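AT-less polyketide synthase (Streptomyces platensis subsp. rosaceus, PDB 4QYR) supplies, in this construct, the ketosynthase domain KS3 and adjoining linker of MgsE from isomigrastatin biosynthesis, which probably catalyses condensation of acyl units held as thioesters. Local coordinates at residues Q252-G260 / G586-P594; L113-V123 / G190-V200. All coordinates share one frame; numbering follows the deposited sequence.

Contact 2 (113-123 with 190-200) is core: two neighbouring parallel strands of the ketosynthase sheet, bonded backbone to backbone and padded by apolar side chains, with 935 Å² buried. Contact 1 (252-260 with 586-594) is partly buried and about half as large. There the turn after helix 248-253 meets a late, irregular part of the chain, and one backbone bond is joined by an arginine that stacks on a tryptophan and bonds a backbone oxygen, in place of the regular strand pairing of contact 2. The contacts hold different elements. Their centres are about 19 Å apart and their nearest atoms about 6 Å, without touching, and contact 2 closes along the chain before contact 1 opens.

Contact 1 of 2, residues Q252-G260 / G586-P594; sequences QRDGDAIWG and GERRAVRLP
Arg-592 lays its guanidinium on the indole of Trp-259, a cation-pi stack that helps tie the C-terminal part of the chain to the turn after helix 248-253, which ends in a Schellman motif at Gly-255. Two conformers of Arg-592 were modelled; in the one described here the two planes are 9° apart and Arg-592 CZ lies 3.7 Å from the centroid of the five-membered ring of Trp-259. Arg-592 NH1 sits above the CE2-CZ2 side of the Trp-259 indole, whereas Arg-592 NH2 lies nearer CD1 and donates a 3.1 Å bond to Ala-257 O. That oxygen is close to the guanidinium plane, yet NH2 approaches it from above the carbonyl plane. The side chain of Arg-592, extended from CG to NE, passes Ala-257 CB on its way, with NE 3.7 Å from it.

Further back, Ala-590 N gives Gly-255 O a straight bond of 2.9 Å, and Arg-589 CA touches the same oxygen at 3.4 Å. A bend at chi3 (71°) turns the guanidinium of Arg-589 so that one face lies over Gly-255 CA.

Second-shell groups hold both sides. Arg-589 N bonds Asp-490 of helix 488-497, Asp-256 OD1 is hydrogen-bonded to the hydroxyl of Tyr-108, and Trp-259 packs on Leu-367, Leu-368 and Arg-371 of helix 358-372. The rotation of the indole is further restrained by its NE1, which is hydrogen-bonded to OD1 of Asn-105.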
ATOM      1  N   GLN A 252      13.686  -7.289 -24.381  1.00 46.39           N
ATOM      2  CA  GLN A 252      14.342  -8.119 -25.387  1.00 48.91           C
ATOM      3  C   GLN A 252      15.210  -7.260 -26.310  1.00 53.70           C
ATOM      4  O   GLN A 252      16.346  -7.632 -26.625  1.00 56.28           O
ATOM      5  CB  GLN A 252      13.309  -8.924 -26.184  1.00 50.79           C
ATOM      6  CG  GLN A 252      12.853 -10.191 -25.455  1.00 54.40           C
ATOM      7  CD  GLN A 252      11.615 -10.856 -26.068  1.00 57.50           C
ATOM      8  OE1 GLN A 252      10.512 -10.319 -26.000  1.00 60.29           O
ATOM      9  NE2 GLN A 252      11.797 -12.043 -26.641  1.00 56.86           N
ATOM     10  N   ARG A 253      14.692  -6.106 -26.724  1.00 54.79           N
ATOM     11  CA  ARG A 253      15.464  -5.211 -27.582  1.00 58.55           C
ATOM     12  C   ARG A 253      16.733  -4.706 -26.900  1.00 58.42           C
ATOM     13  O   ARG A 253      17.765  -4.509 -27.554  1.00 60.59           O
ATOM     14  CB  ARG A 253      14.610  -4.028 -28.024  1.00 61.95           C
ATOM     15  CG  ARG A 253      13.590  -4.417 -29.064  1.00 70.13           C
ATOM     16  CD  ARG A 253      12.891  -3.211 -29.646  1.00 76.17           C
ATOM     17  NE  ARG A 253      11.448  -3.355 -29.500  1.00 77.90           N
ATOM     18  CZ  ARG A 253      10.772  -2.876 -28.461  1.00 74.91           C
ATOM     19  NH1 ARG A 253       9.458  -3.042 -28.383  1.00 75.92           N
ATOM     20  NH2 ARG A 253      11.416  -2.223 -27.499  1.00 70.99           N
ATOM     21  N   ASP A 254      16.656  -4.514 -25.585  1.00 67.12           N
ATOM     22  CA  ASP A 254      17.768  -3.968 -24.819  1.00 62.05           C
ATOM     23  C   ASP A 254      18.711  -5.060 -24.348  1.00 55.06           C
ATOM     24  O   ASP A 254      19.717  -4.785 -23.705  1.00 54.05           O
ATOM     25  CB  ASP A 254      17.251  -3.170 -23.622  1.00 64.65           C
ATOM     26  CG  ASP A 254      16.438  -1.952 -24.040  1.00 71.24           C
ATOM     27  OD1 ASP A 254      16.505  -1.576 -25.240  1.00 73.88           O
ATOM     28  OD2 ASP A 254      15.735  -1.374 -23.171  1.00 70.85           O
ATOM     29  N   GLY A 255      18.388  -6.301 -24.675  1.00 49.44           N
ATOM     30  CA  GLY A 255      19.208  -7.423 -24.261  1.00 51.85           C
ATOM     31  C   GLY A 255      19.478  -7.509 -22.767  1.00 51.58           C
ATOM     32  O   GLY A 255      20.612  -7.775 -22.365  1.00 53.68           O
ATOM     33  N   ASP A 256      18.448  -7.271 -21.950  1.00 47.54           N
ATOM     34  CA  ASP A 256      18.532  -7.536 -20.523  1.00 48.89           C
ATOM     35  C   ASP A 256      18.573  -9.053 -20.297  1.00 49.02           C
ATOM     36  O   ASP A 256      18.091  -9.826 -21.134  1.00 51.55           O
ATOM     37  CB  ASP A 256      17.349  -6.922 -19.764  1.00 55.85           C
ATOM     38  CG  ASP A 256      17.316  -5.390 -19.828  1.00 64.05           C
ATOM     39  OD1 ASP A 256      18.166  -4.724 -19.196  1.00 64.03           O
ATOM     40  OD2 ASP A 256      16.405  -4.843 -20.487  1.00 68.85           O
ATOM     41  N   ALA A 257      19.150  -9.477 -19.173  1.00 44.44           N
ATOM     42  CA  ALA A 257      19.204 -10.895 -18.818  1.00 41.49           C
ATOM     43  C   ALA A 257      17.954 -11.319 -18.037  1.00 44.07           C
ATOM     44  O   ALA A 257      17.861 -11.118 -16.827  1.00 45.28           O
ATOM     45  CB  ALA A 257      20.439 -11.179 -18.018  1.00 41.18           C
ATOM     46  N   ILE A 258      17.000 -11.920 -18.737  1.00 45.00           N
ATOM     47  CA  ILE A 258      15.680 -12.174 -18.173  1.00 41.59           C
ATOM     48  C   ILE A 258      15.611 -13.427 -17.300  1.00 43.19           C
ATOM     49  O   ILE A 258      16.059 -14.509 -17.692  1.00 44.71           O
ATOM     50  CB  ILE A 258      14.645 -12.270 -19.301  1.00 39.03           C
ATOM     51  CG1 ILE A 258      14.667 -10.971 -20.110  1.00 39.83           C
ATOM     52  CG2 ILE A 258      13.287 -12.539 -18.741  1.00 37.80           C
ATOM     53  CD1 ILE A 258      13.787 -10.968 -21.307  1.00 41.23           C
ATOM     54  N   TRP A 259      15.059 -13.260 -16.102  1.00 35.89           N
ATOM     55  CA  TRP A 259      14.892 -14.363 -15.178  1.00 35.43           C
ATOM     56  C   TRP A 259      13.634 -15.139 -15.506  1.00 38.42           C
ATOM     57  O   TRP A 259      13.586 -16.368 -15.378  1.00 40.36           O
ATOM     58  CB  TRP A 259      14.799 -13.863 -13.753  1.00 33.96           C
ATOM     59  CG  TRP A 259      16.077 -13.488 -13.150  1.00 34.17           C
ATOM     60  CD1 TRP A 259      16.757 -12.327 -13.331  1.00 37.95           C
ATOM     61  CD2 TRP A 259      16.829 -14.253 -12.214  1.00 40.10           C
ATOM     62  NE1 TRP A 259      17.906 -12.329 -12.582  1.00 41.19           N
ATOM     63  CE2 TRP A 259      17.973 -13.502 -11.885  1.00 39.25           C
ATOM     64  CE3 TRP A 259      16.652 -15.505 -11.632  1.00 44.61           C
ATOM     65  CZ2 TRP A 259      18.936 -13.959 -11.007  1.00 44.66           C
ATOM     66  CZ3 TRP A 259      17.615 -15.967 -10.759  1.00 49.95           C
ATOM     67  CH2 TRP A 259      18.741 -15.193 -10.450  1.00 51.11           C
ATOM     68  N   GLY A 260      12.609 -14.402 -15.914  1.00 36.75           N
ATOM     69  CA  GLY A 260      11.313 -14.972 -16.201  1.00 35.21           C
ATOM     70  C   GLY A 260      10.330 -13.914 -16.649  1.00 34.91           C
ATOM     71  O   GLY A 260      10.599 -12.714 -16.598  1.00 36.93           O
ATOM     72  N   GLY A 586      22.035  -1.635 -30.683  1.00138.90           N
ATOM     73  CA  GLY A 586      21.280  -2.870 -30.776  1.00129.31           C
ATOM     74  C   GLY A 586      21.951  -4.062 -30.111  1.00119.19           C
ATOM     75  O   GLY A 586      21.300  -4.827 -29.399  1.00112.55           O
ATOM     76  N   GLU A 587      23.261  -4.187 -30.317  1.00117.86           N
ATOM     77  CA  GLU A 587      24.020  -5.410 -30.028  1.00118.73           C
ATOM     78  C   GLU A 587      24.119  -5.879 -28.563  1.00101.37           C
ATOM     79  O   GLU A 587      23.703  -6.991 -28.253  1.00101.22           O
ATOM     80  CB  GLU A 587      25.440  -5.244 -30.588  1.00141.21           C
ATOM     81  CG  GLU A 587      26.461  -6.339 -30.229  1.00149.93           C
ATOM     82  CD  GLU A 587      25.862  -7.728 -30.063  1.00151.49           C
ATOM     83  OE1 GLU A 587      25.327  -8.273 -31.051  1.00155.94           O
ATOM     84  OE2 GLU A 587      25.923  -8.267 -28.930  1.00148.00           O
ATOM     85  N   ARG A 588      24.696  -5.072 -27.678  1.00 90.32           N
ATOM     86  CA  ARG A 588      25.136  -5.566 -26.366  1.00 78.94           C
ATOM     87  C   ARG A 588      24.070  -6.232 -25.487  1.00 70.37           C
ATOM     88  O   ARG A 588      22.902  -5.836 -25.477  1.00 63.95           O
ATOM     89  CB  ARG A 588      25.765  -4.424 -25.574  1.00 76.82           C
ATOM     90  CG  ARG A 588      27.065  -3.913 -26.149  1.00 72.18           C
ATOM     91  CD  ARG A 588      28.047  -5.039 -26.436  1.00 78.45           C
ATOM     92  NE  ARG A 588      29.333  -4.492 -26.865  1.00 84.14           N
ATOM     93  CZ  ARG A 588      29.641  -4.195 -28.125  1.00 86.87           C
ATOM     94  NH1 ARG A 588      30.831  -3.683 -28.420  1.00 87.07           N
ATOM     95  NH2 ARG A 588      28.759  -4.413 -29.089  1.00 88.84           N
ATOM     96  N   ARG A 589      24.509  -7.242 -24.737  1.00 65.80           N
ATOM     97  CA  ARG A 589      23.669  -7.961 -23.774  1.00 60.62           C
ATOM     98  C   ARG A 589      24.242  -7.893 -22.346  1.00 57.38           C
ATOM     99  O   ARG A 589      25.449  -7.977 -22.153  1.00 58.04           O
ATOM    100  CB  ARG A 589      23.507  -9.422 -24.209  1.00 59.83           C
ATOM    101  CG  ARG A 589      22.729  -9.572 -25.501  1.00 73.93           C
ATOM    102  CD  ARG A 589      22.299 -11.005 -25.736  1.00 76.37           C
ATOM    103  NE  ARG A 589      21.248 -11.414 -24.807  1.00 76.66           N
ATOM    104  CZ  ARG A 589      19.946 -11.325 -25.058  1.00 73.34           C
ATOM    105  NH1 ARG A 589      19.521 -10.841 -26.225  1.00 74.36           N
ATOM    106  NH2 ARG A 589      19.074 -11.728 -24.140  1.00 67.16           N
ATOM    107  N   ALA A 590      23.370  -7.761 -21.350  1.00 54.84           N
ATOM    108  CA  ALA A 590      23.801  -7.653 -19.957  1.00 51.36           C
ATOM    109  C   ALA A 590      24.218  -9.005 -19.372  1.00 51.36           C
ATOM    110  O   ALA A 590      23.819 -10.067 -19.881  1.00 50.47           O
ATOM    111  CB  ALA A 590      22.700  -7.037 -19.126  1.00 48.59           C
ATOM    112  N   VAL A 591      25.002  -8.946 -18.291  1.00 49.19           N
ATOM    113  CA  VAL A 591      25.658 -10.113 -17.692  1.00 48.68           C
ATOM    114  C   VAL A 591      25.610 -10.112 -16.162  1.00 53.82           C
ATOM    115  O   VAL A 591      25.897  -9.100 -15.527  1.00 58.39           O
ATOM    116  CB  VAL A 591      27.132 -10.183 -18.120  1.00 51.47           C
ATOM    117  CG1 VAL A 591      27.865 -11.258 -17.347  1.00 53.02           C
ATOM    118  CG2 VAL A 591      27.239 -10.419 -19.616  1.00 54.41           C
ATOM    119  N   ARG A 592      25.282 -11.250 -15.567  0.73 51.65           N
ATOM    120  CA  ARG A 592      25.139 -11.313 -14.118  0.73 42.02           C
ATOM    121  C   ARG A 592      26.489 -11.512 -13.435  0.73 45.83           C
ATOM    122  O   ARG A 592      27.066 -12.593 -13.484  0.73 47.30           O
ATOM    123  CB  ARG A 592      24.164 -12.427 -13.749  0.73 40.17           C
ATOM    124  CG  ARG A 592      22.843 -12.304 -14.494  0.73 39.58           C
ATOM    125  CD  ARG A 592      21.973 -13.539 -14.363  0.73 38.33           C
ATOM    126  NE  ARG A 592      20.694 -13.342 -15.033  0.73 37.82           N
ATOM    127  CZ  ARG A 592      19.716 -14.235 -15.058  0.73 36.79           C
ATOM    128  NH1 ARG A 592      19.861 -15.400 -14.451  0.73 36.16           N
ATOM    129  NH2 ARG A 592      18.587 -13.957 -15.688  0.73 36.55           N
ATOM    130  N   LEU A 593      26.981 -10.447 -12.803  1.00 46.92           N
ATOM    131  CA  LEU A 593      28.284 -10.441 -12.127  1.00 47.24           C
ATOM    132  C   LEU A 593      28.050 -10.333 -10.621  1.00 41.65           C
ATOM    133  O   LEU A 593      26.903 -10.161 -10.200  1.00 47.21           O
ATOM    134  CB  LEU A 593      29.141  -9.276 -12.641  1.00 45.89           C
ATOM    135  CG  LEU A 593      29.260  -9.201 -14.161  1.00 48.22           C
ATOM    136  CD1 LEU A 593      29.842  -7.876 -14.585  1.00 50.02           C
ATOM    137  CD2 LEU A 593      30.085 -10.351 -14.666  1.00 50.07           C
ATOM    138  N   PRO A 594      29.111 -10.429  -9.791  1.00 42.51           N
ATOM    139  CA  PRO A 594      28.796 -10.312  -8.363  1.00 42.74           C
ATOM    140  C   PRO A 594      28.449  -8.876  -7.978  1.00 46.88           C
ATOM    141  O   PRO A 594      28.919  -7.942  -8.648  1.00 48.24           O
ATOM    142  CB  PRO A 594      30.084 -10.767  -7.671  1.00 42.45           C
ATOM    143  CG  PRO A 594      30.910 -11.406  -8.733  1.00 45.37           C
ATOM    144  CD  PRO A 594      30.540 -10.709  -9.996  1.00 46.32           C
TER

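Contact 2 of 2, residues L113-V123 / G190-V200; sequences LPENTGVYFGV and GRCEMAIAGGV
Strands 117-122 and 194-200 pair in parallel as neighbours in the large mixed sheet of the ketosynthase, in a buried contact. Their segment axes come within 4.2 Å at an angle of 18°. Gly-118, Tyr-120 and Gly-122 each give and take one backbone bond, reaching Met-194, Ile-196, Gly-198 and Val-200 in the alternating pattern of parallel strands. The bond from Tyr-120 N to Ile-196 O is 2.8 Å and almost straight (173°), while that from Gly-118 N to Met-194 O is longer, 3.3 Å.

On one face of the sheet, the ring of Phe-121 leans across to the partner strand and lies flat over the backbone of Gly-198 and Gly-199. Gly-198 CA makes a CH-pi contact 3.8 Å from the ring centroid of Phe-121, and Val-200 meets the ring at its edge through CG1. Helices 90-106 and 149-160 pack on this side, the layered alpha/beta arrangement of the thiolase fold, in which strand 117-122 is also bonded along its other edge to strand 166-169.

Tyr-120 points to the other face. CE2 at its ring edge touches Ala-195 CB, and Tyr-120 OH is hydrogen-bonded to His-186 ND1 of helix 175-189 and lies 3.5 Å from Cys-192 SG.

At the N-terminal ends of the strands the packing changes. Pro-114 CD rests against SE of Met-194, a selenomethionine, at 3.8 Å; a bend at chi3 (51°) carries the methyl CE on to Leu-113 CD2. Asn-116 directs its amide toward the opposite loop, ND2 being 2.9 Å from Arg-191 O. Arg-191, in the conformer described of two modelled, sets NH1 at the edge of its guanidinium against Asn-116 CB, and its NH2 bonds the backbone oxygen of Glu-267 of the second subunit.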
ATOM      1  N   LEU A 113      18.287   3.663 -14.941  1.00 43.50           N
ATOM      2  CA  LEU A 113      16.873   3.588 -14.669  1.00 38.52           C
ATOM      3  C   LEU A 113      16.168   4.754 -15.301  1.00 39.33           C
ATOM      4  O   LEU A 113      16.703   5.863 -15.316  1.00 42.11           O
ATOM      5  CB  LEU A 113      16.613   3.597 -13.165  1.00 38.43           C
ATOM      6  CG  LEU A 113      17.103   2.421 -12.332  1.00 34.45           C
ATOM      7  CD1 LEU A 113      16.723   2.688 -10.893  1.00 27.30           C
ATOM      8  CD2 LEU A 113      16.481   1.135 -12.866  1.00 27.63           C
ATOM      9  N   PRO A 114      14.962   4.512 -15.821  1.00 37.86           N
ATOM     10  CA  PRO A 114      14.065   5.578 -16.271  1.00 37.08           C
ATOM     11  C   PRO A 114      13.707   6.418 -15.078  1.00 41.18           C
ATOM     12  O   PRO A 114      13.730   5.892 -13.969  1.00 42.44           O
ATOM     13  CB  PRO A 114      12.843   4.836 -16.786  1.00 32.16           C
ATOM     14  CG  PRO A 114      13.242   3.405 -16.853  1.00 36.21           C
ATOM     15  CD  PRO A 114      14.334   3.189 -15.893  1.00 35.12           C
ATOM     16  N   GLU A 115      13.368   7.683 -15.272  1.00 46.56           N
ATOM     17  CA  GLU A 115      13.044   8.506 -14.123  1.00 55.37           C
ATOM     18  C   GLU A 115      11.673   8.138 -13.532  1.00 51.93           C
ATOM     19  O   GLU A 115      11.404   8.400 -12.359  1.00 52.09           O
ATOM     20  CB  GLU A 115      13.101   9.986 -14.486  1.00 69.16           C
ATOM     21  CG  GLU A 115      12.115  10.408 -15.540  1.00 85.17           C
ATOM     22  CD  GLU A 115      12.224  11.891 -15.834  1.00100.26           C
ATOM     23  OE1 GLU A 115      12.019  12.690 -14.890  1.00106.97           O
ATOM     24  OE2 GLU A 115      12.529  12.257 -16.994  1.00103.34           O
ATOM     25  N   ASN A 116      10.797   7.528 -14.313  1.00 46.91           N
ATOM     26  CA  ASN A 116       9.564   7.094 -13.694  1.00 47.61           C
ATOM     27  C   ASN A 116       9.650   5.606 -13.354  1.00 43.89           C
ATOM     28  O   ASN A 116       8.963   4.758 -13.908  1.00 49.19           O
ATOM     29  CB  ASN A 116       8.341   7.416 -14.570  1.00 52.33           C
ATOM     30  CG  ASN A 116       8.299   6.629 -15.846  1.00 51.89           C
ATOM     31  OD1 ASN A 116       9.311   6.104 -16.308  1.00 54.46           O
ATOM     32  ND2 ASN A 116       7.108   6.515 -16.416  1.00 51.72           N
ATOM     33  N   THR A 117      10.528   5.294 -12.426  1.00 37.25           N
ATOM     34  CA  THR A 117      10.621   3.947 -11.916  1.00 31.70           C
ATOM     35  C   THR A 117       9.858   3.871 -10.615  1.00 34.43           C
ATOM     36  O   THR A 117      10.072   4.685  -9.702  1.00 37.65           O
ATOM     37  CB  THR A 117      12.067   3.544 -11.694  1.00 26.74           C
ATOM     38  OG1 THR A 117      12.688   3.384 -12.968  1.00 32.72           O
ATOM     39  CG2 THR A 117      12.159   2.237 -10.927  1.00 25.49           C
ATOM     40  N   GLY A 118       8.961   2.896 -10.530  1.00 32.11           N
ATOM     41  CA  GLY A 118       8.169   2.700  -9.333  1.00 27.64           C
ATOM     42  C   GLY A 118       8.847   1.770  -8.355  1.00 25.58           C
ATOM     43  O   GLY A 118       9.684   0.954  -8.724  1.00 28.45           O
ATOM     44  N   VAL A 119       8.473   1.893  -7.095  1.00 23.20           N
ATOM     45  CA  VAL A 119       9.072   1.105  -6.039  1.00 30.62           C
ATOM     46  C   VAL A 119       7.983   0.622  -5.104  1.00 31.80           C
ATOM     47  O   VAL A 119       7.310   1.429  -4.472  1.00 22.39           O
ATOM     48  CB  VAL A 119      10.089   1.914  -5.243  1.00 30.22           C
ATOM     49  CG1 VAL A 119      10.543   1.116  -4.029  1.00 25.57           C
ATOM     50  CG2 VAL A 119      11.265   2.343  -6.140  1.00 23.35           C
ATOM     51  N   TYR A 120       7.811  -0.695  -5.030  1.00 31.01           N
ATOM     52  CA  TYR A 120       6.734  -1.317  -4.252  1.00 27.01           C
ATOM     53  C   TYR A 120       7.330  -2.383  -3.368  1.00 24.37           C
ATOM     54  O   TYR A 120       7.775  -3.413  -3.855  1.00 27.23           O
ATOM     55  CB  TYR A 120       5.682  -1.921  -5.167  1.00 21.73           C
ATOM     56  CG  TYR A 120       5.274  -1.008  -6.289  1.00 27.89           C
ATOM     57  CD1 TYR A 120       4.099  -0.277  -6.230  1.00 34.74           C
ATOM     58  CD2 TYR A 120       6.068  -0.880  -7.420  1.00 28.63           C
ATOM     59  CE1 TYR A 120       3.720   0.551  -7.276  1.00 42.91           C
ATOM     60  CE2 TYR A 120       5.707  -0.063  -8.464  1.00 34.50           C
ATOM     61  CZ  TYR A 120       4.538   0.653  -8.398  1.00 44.43           C
ATOM     62  OH  TYR A 120       4.215   1.476  -9.461  1.00 49.53           O
ATOM     63  N   PHE A 121       7.363  -2.145  -2.071  1.00 21.21           N
ATOM     64  CA  PHE A 121       8.132  -3.022  -1.207  1.00 29.19           C
ATOM     65  C   PHE A 121       7.267  -3.509  -0.038  1.00 34.97           C
ATOM     66  O   PHE A 121       6.639  -2.712   0.661  1.00 36.71           O
ATOM     67  CB  PHE A 121       9.361  -2.286  -0.706  1.00 21.36           C
ATOM     68  CG  PHE A 121      10.535  -3.161  -0.484  1.00 27.92           C
ATOM     69  CD1 PHE A 121      11.572  -3.189  -1.409  1.00 27.70           C
ATOM     70  CD2 PHE A 121      10.627  -3.954   0.648  1.00 27.62           C
ATOM     71  CE1 PHE A 121      12.681  -4.013  -1.211  1.00 27.33           C
ATOM     72  CE2 PHE A 121      11.738  -4.778   0.852  1.00 30.04           C
ATOM     73  CZ  PHE A 121      12.762  -4.806  -0.075  1.00 28.23           C
ATOM     74  N   GLY A 122       7.213  -4.820   0.166  1.00 35.70           N
ATOM     75  CA  GLY A 122       6.330  -5.367   1.179  1.00 32.04           C
ATOM     76  C   GLY A 122       7.044  -5.433   2.502  1.00 32.55           C
ATOM     77  O   GLY A 122       8.229  -5.772   2.548  1.00 36.54           O
ATOM     78  N   VAL A 123       6.324  -5.116   3.575  1.00 29.24           N
ATOM     79  CA  VAL A 123       6.890  -5.057   4.921  1.00 29.79           C
ATOM     80  C   VAL A 123       5.737  -5.032   5.913  1.00 36.70           C
ATOM     81  O   VAL A 123       4.724  -4.390   5.647  1.00 43.38           O
ATOM     82  CB  VAL A 123       7.781  -3.811   5.084  1.00 31.33           C
ATOM     83  CG1 VAL A 123       7.018  -2.573   4.662  1.00 30.73           C
ATOM     84  CG2 VAL A 123       8.251  -3.663   6.509  1.00 38.06           C
ATOM     85  N   GLY A 190       1.524   1.614 -18.152  1.00 41.48           N
ATOM     86  CA  GLY A 190       2.356   2.667 -18.708  1.00 38.65           C
ATOM     87  C   GLY A 190       2.849   3.697 -17.700  1.00 42.00           C
ATOM     88  O   GLY A 190       3.701   4.532 -18.028  1.00 43.31           O
ATOM     89  N   ARG A 191       2.311   3.652 -16.482  0.67 37.34           N
ATOM     90  CA  ARG A 191       2.727   4.583 -15.441  0.67 39.66           C
ATOM     91  C   ARG A 191       4.208   4.420 -15.156  0.67 36.04           C
ATOM     92  O   ARG A 191       4.912   5.394 -14.888  0.67 40.33           O
ATOM     93  CB  ARG A 191       1.920   4.376 -14.157  0.67 35.43           C
ATOM     94  CG  ARG A 191       2.465   5.148 -12.946  0.67 37.72           C
ATOM     95  CD  ARG A 191       2.565   6.664 -13.193  0.67 38.88           C
ATOM     96  NE  ARG A 191       3.080   7.359 -12.021  0.67 25.19           N
ATOM     97  CZ  ARG A 191       4.275   7.926 -11.963  0.67 25.21           C
ATOM     98  NH1 ARG A 191       5.073   7.898 -13.014  0.67 25.80           N
ATOM     99  NH2 ARG A 191       4.674   8.525 -10.853  0.67 26.77           N
ATOM    100  N   CYS A 192       4.688   3.186 -15.219  1.00 30.87           N
ATOM    101  CA  CYS A 192       6.104   2.934 -14.996  1.00 29.38           C
ATOM    102  C   CYS A 192       6.742   2.313 -16.230  1.00 34.64           C
ATOM    103  O   CYS A 192       6.091   1.598 -17.012  1.00 38.23           O
ATOM    104  CB  CYS A 192       6.318   2.048 -13.779  1.00 24.24           C
ATOM    105  SG  CYS A 192       5.778   2.869 -12.297  1.00 40.66           S
ATOM    106  N   GLU A 193       8.021   2.612 -16.409  1.00 34.23           N
ATOM    107  CA  GLU A 193       8.764   2.106 -17.540  1.00 38.57           C
ATOM    108  C   GLU A 193       9.641   0.942 -17.055  1.00 40.02           C
ATOM    109  O   GLU A 193      10.010   0.056 -17.826  1.00 40.44           O
ATOM    110  CB  GLU A 193       9.577   3.235 -18.145  1.00 42.37           C
ATOM    111  CG  GLU A 193      10.128   2.967 -19.503  1.00 50.65           C
ATOM    112  CD  GLU A 193      10.870   4.181 -20.035  1.00 60.27           C
ATOM    113  OE1 GLU A 193      10.419   5.326 -19.755  1.00 60.82           O
ATOM    114  OE2 GLU A 193      11.924   3.982 -20.692  1.00 63.23           O
HETATM  115  N   MSE A 194       9.940   0.964 -15.755  1.00 39.90           N
HETATM  116  CA  MSE A 194      10.602  -0.115 -15.022  1.00 34.37           C
HETATM  117  C   MSE A 194      10.165  -0.001 -13.574  1.00 31.09           C
HETATM  118  O   MSE A 194       9.822   1.088 -13.135  1.00 33.88           O
HETATM  119  CB  MSE A 194      12.113  -0.003 -15.133  1.00 38.08           C
HETATM  120  CG  MSE A 194      12.652  -0.502 -16.451  1.00 43.68           C
HETATM  121 SE   MSE A 194      14.581  -0.531 -16.533  0.63 59.24          SE
HETATM  122  CE  MSE A 194      14.918  -1.469 -14.923  1.00 35.24           C
ATOM    123  N   ALA A 195      10.137  -1.095 -12.822  1.00 31.50           N
ATOM    124  CA  ALA A 195       9.776  -0.988 -11.395  1.00 27.03           C
ATOM    125  C   ALA A 195      10.562  -1.956 -10.523  1.00 25.24           C
ATOM    126  O   ALA A 195      11.105  -2.952 -10.995  1.00 24.02           O
ATOM    127  CB  ALA A 195       8.308  -1.208 -11.195  1.00 19.47           C
ATOM    128  N   ILE A 196      10.632  -1.632  -9.241  1.00 26.21           N
ATOM    129  CA  ILE A 196      11.253  -2.500  -8.256  1.00 24.80           C
ATOM    130  C   ILE A 196      10.197  -3.024  -7.275  1.00 33.21           C
ATOM    131  O   ILE A 196       9.527  -2.241  -6.578  1.00 40.10           O
ATOM    132  CB  ILE A 196      12.332  -1.745  -7.508  1.00 23.65           C
ATOM    133  CG1 ILE A 196      13.361  -1.243  -8.506  1.00 26.42           C
ATOM    134  CG2 ILE A 196      12.981  -2.609  -6.452  1.00 17.61           C
ATOM    135  CD1 ILE A 196      14.261  -0.168  -7.929  1.00 32.00           C
ATOM    136  N   ALA A 197      10.018  -4.338  -7.240  1.00 26.48           N
ATOM    137  CA  ALA A 197       9.154  -4.930  -6.230  1.00 23.78           C
ATOM    138  C   ALA A 197      10.006  -5.777  -5.318  1.00 31.53           C
ATOM    139  O   ALA A 197      10.927  -6.476  -5.783  1.00 38.39           O
ATOM    140  CB  ALA A 197       8.082  -5.750  -6.847  1.00 17.61           C
ATOM    141  N   GLY A 198       9.718  -5.698  -4.020  1.00 28.22           N
ATOM    142  CA  GLY A 198      10.511  -6.380  -3.016  1.00 22.18           C
ATOM    143  C   GLY A 198       9.704  -6.705  -1.775  1.00 26.34           C
ATOM    144  O   GLY A 198       8.522  -6.318  -1.635  1.00 25.42           O
ATOM    145  N   GLY A 199      10.342  -7.416  -0.857  1.00 23.69           N
ATOM    146  CA  GLY A 199       9.751  -7.636   0.445  1.00 22.91           C
ATOM    147  C   GLY A 199      10.828  -7.880   1.479  1.00 24.00           C
ATOM    148  O   GLY A 199      11.947  -8.302   1.142  1.00 24.07           O
ATOM    149  N   VAL A 200      10.501  -7.623   2.740  1.00 19.02           N
ATOM    150  CA  VAL A 200      11.445  -7.894   3.808  1.00 20.41           C
ATOM    151  C   VAL A 200      10.706  -8.255   5.081  1.00 25.04           C
ATOM    152  O   VAL A 200       9.595  -7.822   5.318  1.00 29.15           O
ATOM    153  CB  VAL A 200      12.408  -6.688   4.048  1.00 19.82           C
ATOM    154  CG1 VAL A 200      11.651  -5.433   4.374  1.00 20.74           C
ATOM    155  CG2 VAL A 200      13.405  -6.991   5.142  1.00 21.93           C
TER